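Local coordinates for Alpha/beta hydrolase (Novosphingobium aromaticivorans, PDB 3BWX), which probably acts as a hydrolase of the alpha/beta hydrolase fold, with a natural substrate that is not established, and binds calcium in the crystal, at residues R8-F20 with C60-A72. The protein carries 1 engineered substitution. Numbering follows the deposited sequence.
With EDO (1,2-ethanediol), chain R; EDO (1,2-ethanediol), chain I.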
# COMPACT_ATOMS: atom_id res chain seq x y z
N ARG A 8 2.71 -12.15 -12.75
CA ARG A 8 2.73 -13.45 -12.05
C ARG A 8 1.46 -13.58 -11.21
O ARG A 8 0.74 -12.61 -11.01
CB ARG A 8 3.97 -13.59 -11.19
CG ARG A 8 5.27 -13.51 -11.94
CD ARG A 8 5.64 -14.78 -12.56
NE ARG A 8 6.89 -14.72 -13.32
CZ ARG A 8 7.01 -14.73 -14.65
NH1 ARG A 8 5.95 -14.77 -15.43
NH2 ARG A 8 8.22 -14.67 -15.19
N TYR A 9 1.18 -14.83 -10.82
CA TYR A 9 -0.07 -15.21 -10.15
C TYR A 9 0.19 -16.16 -9.02
O TYR A 9 1.17 -16.92 -9.04
CB TYR A 9 -1.11 -15.79 -11.15
CG TYR A 9 -1.27 -14.81 -12.26
CD1 TYR A 9 -2.20 -13.77 -12.17
CD2 TYR A 9 -0.36 -14.78 -13.32
CE1 TYR A 9 -2.28 -12.80 -13.18
CE2 TYR A 9 -0.41 -13.79 -14.32
CZ TYR A 9 -1.37 -12.80 -14.21
OH TYR A 9 -1.43 -11.78 -15.11
N TRP A 10 -0.73 -16.17 -8.07
CA TRP A 10 -0.75 -17.21 -7.02
C TRP A 10 -2.20 -17.48 -6.73
O TRP A 10 -3.05 -16.72 -7.16
CB TRP A 10 0.03 -16.81 -5.76
CG TRP A 10 -0.64 -15.95 -4.70
CD1 TRP A 10 -1.15 -16.37 -3.53
CD2 TRP A 10 -0.75 -14.52 -4.70
NE1 TRP A 10 -1.56 -15.31 -2.78
CE2 TRP A 10 -1.42 -14.16 -3.51
CE3 TRP A 10 -0.49 -13.55 -5.64
CZ2 TRP A 10 -1.69 -12.85 -3.19
CZ3 TRP A 10 -0.76 -12.26 -5.34
CH2 TRP A 10 -1.38 -11.90 -4.14
N THR A 11 -2.48 -18.58 -6.05
CA THR A 11 -3.85 -18.97 -5.76
C THR A 11 -4.22 -18.85 -4.25
O THR A 11 -3.52 -19.38 -3.40
CB THR A 11 -4.09 -20.44 -6.23
OG1 THR A 11 -3.74 -20.55 -7.60
CG2 THR A 11 -5.54 -20.82 -6.04
N SER A 12 -5.35 -18.23 -3.96
CA SER A 12 -5.82 -18.15 -2.57
C SER A 12 -6.38 -19.52 -2.16
O SER A 12 -6.75 -20.33 -3.02
CB SER A 12 -6.87 -17.07 -2.42
OG SER A 12 -8.08 -17.47 -3.01
N SER A 13 -6.47 -19.78 -0.85
CA SER A 13 -7.09 -21.02 -0.37
C SER A 13 -8.43 -21.29 -0.97
O SER A 13 -8.73 -22.44 -1.25
CB SER A 13 -7.19 -21.03 1.16
OG SER A 13 -8.01 -19.99 1.65
N ASP A 14 -9.23 -20.24 -1.07
CA ASP A 14 -10.58 -20.33 -1.55
C ASP A 14 -10.72 -20.22 -3.07
O ASP A 14 -11.84 -20.16 -3.62
CB ASP A 14 -11.53 -19.38 -0.79
CG ASP A 14 -11.11 -17.93 -0.82
OD1 ASP A 14 -9.97 -17.62 -1.18
OD2 ASP A 14 -11.95 -17.08 -0.45
N GLY A 15 -9.60 -20.26 -3.77
CA GLY A 15 -9.65 -20.50 -5.19
C GLY A 15 -9.51 -19.31 -6.17
O GLY A 15 -9.66 -19.47 -7.38
N LEU A 16 -9.19 -18.13 -5.62
CA LEU A 16 -8.99 -16.94 -6.47
C LEU A 16 -7.60 -16.92 -7.05
O LEU A 16 -6.63 -17.27 -6.39
CB LEU A 16 -9.19 -15.64 -5.66
CG LEU A 16 -10.60 -15.40 -5.11
CD1 LEU A 16 -10.63 -13.98 -4.45
CD2 LEU A 16 -11.68 -15.60 -6.14
N ARG A 17 -7.51 -16.47 -8.31
CA ARG A 17 -6.26 -16.16 -8.93
C ARG A 17 -5.92 -14.73 -8.60
O ARG A 17 -6.59 -13.80 -9.03
CB ARG A 17 -6.33 -16.32 -10.45
CG ARG A 17 -4.97 -16.20 -11.16
CD ARG A 17 -5.10 -16.06 -12.68
NE ARG A 17 -5.69 -14.78 -13.08
CZ ARG A 17 -6.29 -14.50 -14.25
NH1 ARG A 17 -6.43 -15.43 -15.22
NH2 ARG A 17 -6.79 -13.30 -14.44
N LEU A 18 -4.86 -14.57 -7.84
CA LEU A 18 -4.41 -13.25 -7.39
C LEU A 18 -3.12 -12.91 -8.16
O LEU A 18 -2.35 -13.80 -8.56
CB LEU A 18 -4.19 -13.28 -5.90
CG LEU A 18 -5.44 -13.65 -5.09
CD1 LEU A 18 -5.11 -13.59 -3.57
CD2 LEU A 18 -6.65 -12.71 -5.41
N HIS A 19 -2.92 -11.62 -8.35
CA HIS A 19 -1.90 -11.09 -9.27
C HIS A 19 -0.79 -10.30 -8.59
O HIS A 19 -1.05 -9.53 -7.68
CB HIS A 19 -2.59 -10.21 -10.26
CG HIS A 19 -1.69 -9.50 -11.21
ND1 HIS A 19 -1.66 -8.12 -11.30
CD2 HIS A 19 -0.77 -9.96 -12.10
CE1 HIS A 19 -0.76 -7.77 -12.21
NE2 HIS A 19 -0.23 -8.86 -12.74
N PHE A 20 0.44 -10.52 -9.04
CA PHE A 20 1.56 -9.66 -8.64
C PHE A 20 2.45 -9.35 -9.81
O PHE A 20 2.62 -10.21 -10.72
CB PHE A 20 2.44 -10.17 -7.45
CG PHE A 20 3.16 -11.47 -7.66
CD1 PHE A 20 2.50 -12.70 -7.64
CD2 PHE A 20 4.54 -11.48 -7.83
CE1 PHE A 20 3.23 -13.87 -7.81
CE2 PHE A 20 5.23 -12.67 -7.94
CZ PHE A 20 4.58 -13.82 -7.95
N CYS A 60 5.05 -6.92 -6.36
CA CYS A 60 3.98 -5.93 -6.16
C CYS A 60 2.65 -6.63 -6.30
O CYS A 60 2.04 -6.62 -7.37
CB CYS A 60 4.08 -4.80 -7.14
SG CYS A 60 5.60 -3.85 -7.01
N PRO A 61 2.20 -7.24 -5.21
CA PRO A 61 0.91 -7.93 -5.25
C PRO A 61 -0.29 -7.02 -5.15
O PRO A 61 -0.21 -5.97 -4.58
CB PRO A 61 0.97 -8.84 -4.02
CG PRO A 61 1.80 -8.02 -3.06
CD PRO A 61 2.86 -7.42 -3.92
N GLU A 62 -1.43 -7.49 -5.64
CA GLU A 62 -2.72 -6.82 -5.55
C GLU A 62 -3.69 -7.75 -4.79
O GLU A 62 -3.79 -8.93 -5.11
CB GLU A 62 -3.27 -6.59 -6.97
CG GLU A 62 -2.22 -5.98 -7.86
CD GLU A 62 -2.73 -5.55 -9.19
OE1 GLU A 62 -3.30 -6.37 -9.97
OE2 GLU A 62 -2.52 -4.36 -9.44
N MSE A 63 -4.37 -7.19 -3.78
CA MSE A 63 -5.28 -8.01 -3.02
C MSE A 63 -6.52 -8.39 -3.84
O MSE A 63 -6.83 -7.77 -4.89
CB MSE A 63 -5.67 -7.27 -1.74
CG MSE A 63 -4.49 -7.07 -0.84
SE MSE A 63 -3.40 -8.64 -0.28
CE MSE A 63 -2.19 -8.79 -1.84
N ARG A 64 -7.23 -9.41 -3.38
CA ARG A 64 -8.47 -9.80 -4.04
C ARG A 64 -9.32 -8.54 -4.17
O ARG A 64 -9.38 -7.71 -3.23
CB ARG A 64 -9.24 -10.87 -3.25
CG ARG A 64 -9.55 -10.49 -1.80
CD ARG A 64 -10.34 -11.53 -1.03
NE ARG A 64 -9.55 -12.73 -0.87
CZ ARG A 64 -10.01 -13.96 -0.76
NH1 ARG A 64 -11.28 -14.22 -0.85
NH2 ARG A 64 -9.14 -14.96 -0.60
N GLY A 65 -9.94 -8.40 -5.32
CA GLY A 65 -10.84 -7.28 -5.61
C GLY A 65 -10.16 -6.02 -6.09
O GLY A 65 -10.83 -5.00 -6.28
N ARG A 66 -8.83 -6.04 -6.24
CA ARG A 66 -8.11 -4.86 -6.71
C ARG A 66 -7.32 -5.20 -7.95
O ARG A 66 -6.72 -6.27 -8.07
CB ARG A 66 -7.12 -4.32 -5.67
CG ARG A 66 -7.77 -3.66 -4.46
CD ARG A 66 -8.30 -4.64 -3.43
NE ARG A 66 -8.64 -3.94 -2.20
CZ ARG A 66 -9.39 -4.47 -1.24
NH1 ARG A 66 -9.87 -5.69 -1.34
NH2 ARG A 66 -9.65 -3.74 -0.19
N GLY A 67 -7.29 -4.26 -8.89
CA GLY A 67 -6.45 -4.42 -10.08
C GLY A 67 -6.84 -5.64 -10.85
O GLY A 67 -8.03 -5.86 -11.12
N ASP A 68 -5.84 -6.45 -11.22
CA ASP A 68 -6.08 -7.65 -12.03
C ASP A 68 -6.31 -8.88 -11.18
O ASP A 68 -6.49 -9.96 -11.70
CB ASP A 68 -4.89 -7.93 -12.95
CG ASP A 68 -4.81 -6.99 -14.14
OD1 ASP A 68 -5.64 -6.04 -14.20
OD2 ASP A 68 -3.91 -7.19 -15.00
N SER A 69 -6.29 -8.74 -9.85
CA SER A 69 -6.66 -9.88 -9.01
C SER A 69 -8.15 -10.20 -9.12
O SER A 69 -8.98 -9.33 -9.33
CB SER A 69 -6.26 -9.61 -7.56
OG SER A 69 -4.87 -9.78 -7.34
N ASP A 70 -8.47 -11.47 -8.99
CA ASP A 70 -9.82 -11.89 -9.08
C ASP A 70 -10.65 -11.20 -8.04
O ASP A 70 -10.16 -10.90 -6.93
CB ASP A 70 -10.00 -13.40 -8.88
CG ASP A 70 -9.71 -14.25 -10.12
OD1 ASP A 70 -9.42 -13.72 -11.22
OD2 ASP A 70 -9.74 -15.48 -9.97
N TYR A 71 -11.91 -10.96 -8.40
CA TYR A 71 -12.95 -10.50 -7.48
C TYR A 71 -13.55 -11.68 -6.71
O TYR A 71 -13.62 -12.79 -7.25
CB TYR A 71 -14.05 -9.74 -8.23
CG TYR A 71 -13.66 -8.36 -8.80
CD1 TYR A 71 -12.33 -7.93 -8.84
CD2 TYR A 71 -14.65 -7.49 -9.29
CE1 TYR A 71 -12.01 -6.66 -9.35
CE2 TYR A 71 -14.33 -6.26 -9.80
CZ TYR A 71 -13.02 -5.85 -9.83
OH TYR A 71 -12.71 -4.63 -10.33
N ALA A 72 -13.94 -11.46 -5.46
CA ALA A 72 -14.50 -12.51 -4.63
C ALA A 72 -15.96 -12.72 -4.90
O ALA A 72 -16.69 -11.76 -5.01
CB ALA A 72 -14.33 -12.18 -3.19
C1 EDO R . -1.99 -4.43 -12.98
O1 EDO R . -2.77 -4.12 -14.13
C2 EDO R . -2.23 -3.33 -11.98
O2 EDO R . -3.60 -3.43 -11.66
C1 EDO I . -1.25 -19.28 -10.07
O1 EDO I . -1.82 -19.22 -11.34
C2 EDO I . -0.99 -20.74 -9.75
O2 EDO I . -1.11 -20.83 -8.34
O HOH W 1 -3.28 -9.85 -15.47
O HOH W 2 -5.45 -12.60 -11.37
O HOH W 3 -8.72 -11.46 -12.58
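R64 reaches across to the turn S12-G15, touching it or its neighbours at CB and again from NE outward. Its CB lies 3.6 Å from L16 CD1 and 3.8 Å from L18 CD2; the L16 methyl also lies over one face of the guanidinium, toward its rim. With CG set between the backbone N and the carbonyl carbon (chi1 55°) and the chain bent at chi3, the tip meets D14 end-on in a bidentate salt bridge, NH2 to OD1 at 2.8 Å and NH1 to OD2 at 3.0 Å. Each D14 oxygen accepts on its syn lone pair, the planes 26° apart. S12 OG donates to the same OD1, which helps hold the carboxylate's rotation, while R64 NE pairs with D86. Elsewhere, H19 ND1 donates to E62 OE1 (2.7 Å, 176°), in the ring plane yet above the carboxylate plane; D68 N reaches OE1 from the opposite face. Replacing E62 by alanine would probably leave both donors without their shared acceptor and the imidazole held by D7 at NE2 but not at ND1. D70 clasps R17, OD2 accepting from R17 N (3.0 Å) and D70 N donating to R17 O. At this margin of the alpha/beta hydrolase sheet, strand 17-23 runs antiparallel to 58-61, F20 and P61 forming a non-hydrogen-bonded pair, with helix 80-94 packed against W10 and R64.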